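Local coordinates for quinone oxidoreductase (Coxiella burnetii, PDB 3TQH), which binds NADPH and probably uses it to reduce quinones, as a medium-chain dehydrogenase/reductase-type enzyme, at residues P29-N34 against V79-S84; Y73-E78 against G97-P102. All coordinates share one frame; numbering follows the deposited sequence.

Contact 1 of 2, residues P29-N34 against V79-S84; sequences PEYRKN and VIELGS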
loop_
_atom_site.group_PDB
_atom_site.type_symbol
_atom_site.label_atom_id
_atom_site.label_comp_id
_atom_site.label_asym_id
_atom_site.label_seq_id
_atom_site.Cartn_x
_atom_site.Cartn_y
_atom_site.Cartn_z
ATOM N N PRO A 29 -21.183 -5.887 -9.534
ATOM C CA PRO A 29 -20.605 -5.064 -10.595
ATOM C C PRO A 29 -20.918 -5.593 -11.993
ATOM O O PRO A 29 -20.986 -6.809 -12.200
ATOM C CB PRO A 29 -19.103 -5.168 -10.339
ATOM C CG PRO A 29 -18.974 -5.500 -8.916
ATOM C CD PRO A 29 -20.174 -6.295 -8.542
ATOM N N GLU A 30 -21.115 -4.678 -12.932
ATOM C CA GLU A 30 -21.155 -5.027 -14.344
ATOM C C GLU A 30 -19.729 -5.293 -14.809
ATOM O O GLU A 30 -18.781 -4.710 -14.288
ATOM C CB GLU A 30 -21.767 -3.891 -15.163
ATOM C CG GLU A 30 -23.230 -3.618 -14.841
ATOM C CD GLU A 30 -23.742 -2.318 -15.447
ATOM O OE1 GLU A 30 -23.063 -1.276 -15.307
ATOM O OE2 GLU A 30 -24.834 -2.338 -16.051
ATOM N N TYR A 31 -19.572 -6.187 -15.773
ATOM C CA TYR A 31 -18.261 -6.437 -16.356
ATOM C C TYR A 31 -18.388 -6.458 -17.870
ATOM O O TYR A 31 -19.352 -6.999 -18.418
ATOM C CB TYR A 31 -17.641 -7.744 -15.825
ATOM C CG TYR A 31 -18.512 -8.969 -16.010
ATOM C CD1 TYR A 31 -19.415 -9.358 -15.028
ATOM C CD2 TYR A 31 -18.434 -9.735 -17.172
ATOM C CE1 TYR A 31 -20.219 -10.473 -15.195
ATOM C CE2 TYR A 31 -19.234 -10.854 -17.350
ATOM C CZ TYR A 31 -20.123 -11.217 -16.357
ATOM O OH TYR A 31 -20.921 -12.319 -16.526
ATOM N N ARG A 32 -17.420 -5.831 -18.531
ATOM C CA ARG A 32 -17.335 -5.816 -19.990
ATOM C C ARG A 32 -16.843 -7.165 -20.507
ATOM O O ARG A 32 -16.464 -8.048 -19.730
ATOM C CB ARG A 32 -16.368 -4.720 -20.460
ATOM C CG ARG A 32 -16.882 -3.289 -20.360
ATOM C CD ARG A 32 -15.877 -2.339 -21.004
ATOM N NE ARG A 32 -14.629 -2.296 -20.235
ATOM C CZ ARG A 32 -13.426 -1.979 -20.719
ATOM N NH1 ARG A 32 -13.256 -1.663 -22.004
ATOM N NH2 ARG A 32 -12.373 -1.974 -19.903
ATOM N N LYS A 33 -16.828 -7.300 -21.828
ATOM C CA LYS A 33 -16.384 -8.522 -22.491
ATOM C C LYS A 33 -14.884 -8.818 -22.292
ATOM O O LYS A 33 -14.455 -9.958 -22.477
ATOM C CB LYS A 33 -16.720 -8.454 -23.987
ATOM C CG LYS A 33 -18.220 -8.355 -24.291
ATOM C CD LYS A 33 -18.481 -8.127 -25.787
ATOM C CE LYS A 33 -19.971 -8.100 -26.105
ATOM N NZ LYS A 33 -20.257 -7.752 -27.534
ATOM N N ASN A 34 -14.095 -7.804 -21.925
ATOM C CA ASN A 34 -12.675 -8.011 -21.592
ATOM C C ASN A 34 -12.363 -7.952 -20.091
ATOM O O ASN A 34 -11.200 -7.866 -19.700
ATOM C CB ASN A 34 -11.770 -7.045 -22.380
ATOM C CG ASN A 34 -12.007 -5.577 -22.039
ATOM O OD1 ASN A 34 -12.726 -5.237 -21.101
ATOM N ND2 ASN A 34 -11.389 -4.697 -22.817
ATOM N N VAL A 79 -12.308 -16.307 -9.578
ATOM C CA VAL A 79 -12.991 -15.856 -10.791
ATOM C C VAL A 79 -14.278 -16.655 -10.973
ATOM O O VAL A 79 -14.249 -17.884 -11.043
ATOM C CB VAL A 79 -12.109 -16.026 -12.040
ATOM C CG1 VAL A 79 -12.860 -15.597 -13.297
ATOM C CG2 VAL A 79 -10.810 -15.235 -11.888
ATOM N N ILE A 80 -15.402 -15.946 -11.045
ATOM C CA ILE A 80 -16.725 -16.573 -11.088
ATOM C C ILE A 80 -17.387 -16.421 -12.451
ATOM O O ILE A 80 -18.052 -17.336 -12.918
ATOM C CB ILE A 80 -17.648 -15.982 -9.993
ATOM C CG1 ILE A 80 -17.182 -16.431 -8.612
ATOM C CG2 ILE A 80 -19.090 -16.413 -10.194
ATOM C CD1 ILE A 80 -17.105 -17.930 -8.448
ATOM N N GLU A 81 -17.220 -15.255 -13.067
ATOM C CA GLU A 81 -17.724 -15.006 -14.411
ATOM C C GLU A 81 -16.631 -14.349 -15.247
ATOM O O GLU A 81 -15.793 -13.610 -14.727
ATOM C CB GLU A 81 -18.998 -14.151 -14.363
ATOM C CG GLU A 81 -20.120 -14.813 -13.539
ATOM C CD GLU A 81 -21.463 -14.085 -13.590
ATOM O OE1 GLU A 81 -21.886 -13.632 -14.679
ATOM O OE2 GLU A 81 -22.121 -13.997 -12.529
ATOM N N LEU A 82 -16.635 -14.655 -16.540
ATOM C CA LEU A 82 -15.655 -14.130 -17.482
ATOM C C LEU A 82 -16.352 -13.476 -18.666
ATOM O O LEU A 82 -17.393 -13.948 -19.126
ATOM C CB LEU A 82 -14.745 -15.252 -17.992
ATOM C CG LEU A 82 -13.435 -15.493 -17.249
ATOM C CD1 LEU A 82 -12.667 -16.641 -17.887
ATOM C CD2 LEU A 82 -12.594 -14.239 -17.245
ATOM N N GLY A 83 -15.765 -12.391 -19.158
ATOM C CA GLY A 83 -16.226 -11.758 -20.383
ATOM C C GLY A 83 -15.944 -12.644 -21.582
ATOM O O GLY A 83 -15.100 -13.540 -21.521
ATOM N N SER A 84 -16.658 -12.386 -22.671
ATOM C CA SER A 84 -16.530 -13.169 -23.900
ATOM C C SER A 84 -15.111 -13.176 -24.482
ATOM O O SER A 84 -14.699 -14.164 -25.091
ATOM C CB SER A 84 -17.500 -12.632 -24.958
ATOM O OG SER A 84 -18.769 -12.347 -24.392
#

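Contact 2 of 2, residues Y73-E78 against G97-P102; sequences YDFSGE and GIAGFP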
loop_
_atom_site.group_PDB
_atom_site.type_symbol
_atom_site.label_atom_id
_atom_site.label_comp_id
_atom_site.label_asym_id
_atom_site.label_seq_id
_atom_site.Cartn_x
_atom_site.Cartn_y
_atom_site.Cartn_z
ATOM N N TYR A 73 -8.801 -1.072 -2.972
ATOM C CA TYR A 73 -8.219 -1.432 -4.265
ATOM C C TYR A 73 -7.611 -2.841 -4.281
ATOM O O TYR A 73 -7.547 -3.459 -5.336
ATOM C CB TYR A 73 -7.128 -0.430 -4.652
ATOM C CG TYR A 73 -7.588 1.006 -4.835
ATOM C CD1 TYR A 73 -8.520 1.351 -5.811
ATOM C CD2 TYR A 73 -7.054 2.027 -4.057
ATOM C CE1 TYR A 73 -8.926 2.677 -5.984
ATOM C CE2 TYR A 73 -7.445 3.349 -4.227
ATOM C CZ TYR A 73 -8.376 3.668 -5.185
ATOM O OH TYR A 73 -8.754 4.989 -5.335
ATOM N N ASP A 74 -7.155 -3.326 -3.125
ATOM C CA ASP A 74 -6.440 -4.592 -3.021
ATOM C C ASP A 74 -7.426 -5.717 -2.776
ATOM O O ASP A 74 -8.293 -5.596 -1.904
ATOM C CB ASP A 74 -5.480 -4.574 -1.826
ATOM C CG ASP A 74 -4.228 -3.751 -2.063
ATOM O OD1 ASP A 74 -4.041 -3.215 -3.182
ATOM O OD2 ASP A 74 -3.415 -3.652 -1.109
ATOM N N PHE A 75 -7.286 -6.820 -3.509
ATOM C CA PHE A 75 -8.195 -7.942 -3.322
ATOM C C PHE A 75 -7.579 -9.291 -3.652
ATOM O O PHE A 75 -6.566 -9.395 -4.336
ATOM C CB PHE A 75 -9.459 -7.764 -4.175
ATOM C CG PHE A 75 -9.282 -8.192 -5.604
ATOM C CD1 PHE A 75 -8.840 -7.290 -6.562
ATOM C CD2 PHE A 75 -9.527 -9.503 -5.983
ATOM C CE1 PHE A 75 -8.668 -7.692 -7.876
ATOM C CE2 PHE A 75 -9.351 -9.912 -7.282
ATOM C CZ PHE A 75 -8.920 -9.009 -8.234
ATOM N N SER A 76 -8.269 -10.318 -3.190
ATOM C CA SER A 76 -7.881 -11.698 -3.367
ATOM C C SER A 76 -9.191 -12.476 -3.498
ATOM O O SER A 76 -10.155 -12.174 -2.795
ATOM C CB SER A 76 -7.105 -12.138 -2.129
ATOM O OG SER A 76 -6.492 -13.385 -2.323
ATOM N N GLY A 77 -9.246 -13.448 -4.405
ATOM C CA GLY A 77 -10.488 -14.201 -4.621
ATOM C C GLY A 77 -10.533 -15.170 -5.792
ATOM O O GLY A 77 -9.505 -15.532 -6.363
ATOM N N GLU A 78 -11.748 -15.587 -6.143
ATOM C CA GLU A 78 -11.977 -16.597 -7.179
ATOM C C GLU A 78 -12.746 -15.995 -8.358
ATOM O O GLU A 78 -13.716 -15.261 -8.158
ATOM C CB GLU A 78 -12.759 -17.774 -6.587
ATOM C CG GLU A 78 -12.934 -18.971 -7.534
ATOM C CD GLU A 78 -13.810 -20.087 -6.945
ATOM O OE1 GLU A 78 -14.512 -19.840 -5.931
ATOM O OE2 GLU A 78 -13.800 -21.215 -7.506
ATOM N N GLY A 97 -4.891 -9.118 -6.907
ATOM C CA GLY A 97 -4.550 -7.916 -7.628
ATOM C C GLY A 97 -5.257 -6.673 -7.149
ATOM O O GLY A 97 -5.618 -6.559 -5.970
ATOM N N ILE A 98 -5.434 -5.744 -8.089
ATOM C CA ILE A 98 -5.995 -4.426 -7.832
ATOM C C ILE A 98 -7.241 -4.272 -8.684
ATOM O O ILE A 98 -7.236 -4.639 -9.856
ATOM C CB ILE A 98 -5.007 -3.288 -8.236
ATOM C CG1 ILE A 98 -3.631 -3.493 -7.601
ATOM C CG2 ILE A 98 -5.558 -1.925 -7.837
ATOM C CD1 ILE A 98 -3.656 -3.449 -6.115
ATOM N N ALA A 99 -8.297 -3.709 -8.112
ATOM C CA ALA A 99 -9.530 -3.481 -8.857
ATOM C C ALA A 99 -10.006 -2.036 -8.706
ATOM O O ALA A 99 -9.971 -1.465 -7.617
ATOM C CB ALA A 99 -10.609 -4.458 -8.403
ATOM N N GLY A 100 -10.442 -1.449 -9.814
ATOM C CA GLY A 100 -11.043 -0.123 -9.805
ATOM C C GLY A 100 -10.092 1.020 -9.523
ATOM O O GLY A 100 -10.530 2.102 -9.146
ATOM N N PHE A 101 -8.796 0.798 -9.716
ATOM C CA PHE A 101 -7.806 1.816 -9.391
ATOM C C PHE A 101 -7.633 2.769 -10.559
ATOM O O PHE A 101 -7.440 2.319 -11.684
ATOM C CB PHE A 101 -6.454 1.200 -9.023
ATOM C CG PHE A 101 -5.404 2.218 -8.659
ATOM C CD1 PHE A 101 -5.350 2.754 -7.379
ATOM C CD2 PHE A 101 -4.477 2.653 -9.606
ATOM C CE1 PHE A 101 -4.384 3.702 -7.041
ATOM C CE2 PHE A 101 -3.507 3.598 -9.278
ATOM C CZ PHE A 101 -3.461 4.123 -7.995
ATOM N N PRO A 102 -7.701 4.090 -10.297
ATOM C CA PRO A 102 -7.985 4.740 -9.008
ATOM C C PRO A 102 -9.430 5.229 -8.807
ATOM O O PRO A 102 -9.862 5.402 -7.666
ATOM C CB PRO A 102 -7.045 5.943 -9.034
ATOM C CG PRO A 102 -6.977 6.318 -10.470
ATOM C CD PRO A 102 -7.232 5.070 -11.292
#

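Contact 1 of 2, residues P29-N34 against V79-S84
K33 and G83 bring the two backbones together, their CA atoms 3.9 Å apart, where the irregular segment P29-N34 passes the end of the strand that runs through V79-L82. This is a surface contact of the GroES-like fold, and the strand carries a classic beta bulge here, I80 and E81 both facing L37 of strand 36-44. Y31 makes the largest single contribution. Its CG sits between the backbone N and the carbonyl carbon (chi1 55°), and the ring extends to E81, where Y31 OH donates a hydrogen bond to E81 OE1, modelled at 2.5 Å, a length so short that its exact value is doubtful. The carboxylate plane stands 85° from the ring plane, so ring and carboxylate are not stacked, and OE1 lies at the ring's edge. Tyrosine suits this place because its long, rigid ring delivers a hydroxyl to the acid while Y31 CE2 lies 4.0 Å from L82 O. Just past the strand, near the carbonyls of R32 and K33, comes G83, and a residue without a side chain fits, since a CB would run into the carbonyl oxygens of both. Beyond it the aliphatic part of K33 passes S84, CG lying 4.0 Å from S84 OG. K33 O also receives a CA-H...O contact from G83 CA at 3.3 Å.

Contact 2 of 2, residues Y73-E78 against G97-P102
D74 and I98 form a non-hydrogen-bonded antiparallel pair, with CA atoms 4.8 Å apart, and F75 and G97 the hydrogen-bonded pair beside it. The segments belong to a beta hairpin of the GroES-like domain, strands 74-82 and 94-98. F75 N donates to G97 O and G97 N returns a bond to F75 O, while beyond the strand A99 N reaches Y73 O at 2.9 Å. Glycine suits position 97, where a CB would be jammed against the preceding carbonyl oxygen. The F75 ring, with CG between the backbone N and the carbonyl carbon (chi1 82°), folds back over its neighbour: G97 N lies over one face, offset toward the rim, and F75 CE1 meets A99 CB at 3.8 Å. With the D74-I98 pair, the two side chains run side by side in the same direction, and D74 OD1 is hydrogen-bonded to T136 OG1. Buried Y73 reaches the loop after strand 94-98. F101 turns its edge onto the face of Y73 in a T-shaped stack, the planes 80° apart and F101 CD1 over the centre of the Y73 ring. A99 O lies in plane at the edge of that ring. F101 also makes a cation-pi interaction with K268, a residue that binds NADPH, so the loop borders the cofactor site. P102, which follows a cis peptide bond, lays its CB over the centre of one F101 face. Tyrosine serves here by combining a flat face for F101 with a polar tip: Y73 OH donates a 2.6 Å hydrogen bond to a lone pair of P102 O.

Overall arrangement
From the N terminus, the chain leaves strand 21-27 through the loop P29-N34 and enters strand 36-44. It then passes helices 47-53 and 58-63 before it reaches strand 74-82, whose far end returns to that loop in contact 1. Contact 2 starts on the same strand but closes a shorter circuit, the hairpin to strand 94-98 and the loop that follows. Y73-E78 lies between P29-N34 and V79-S84, whereas G97-P102 comes after both, so the two closures cross. Their centres lie 14 Å apart, and strand 74-82 thus joins a surface loop at one end to the loop bordering the NADPH site at the other, all within the GroES-like range.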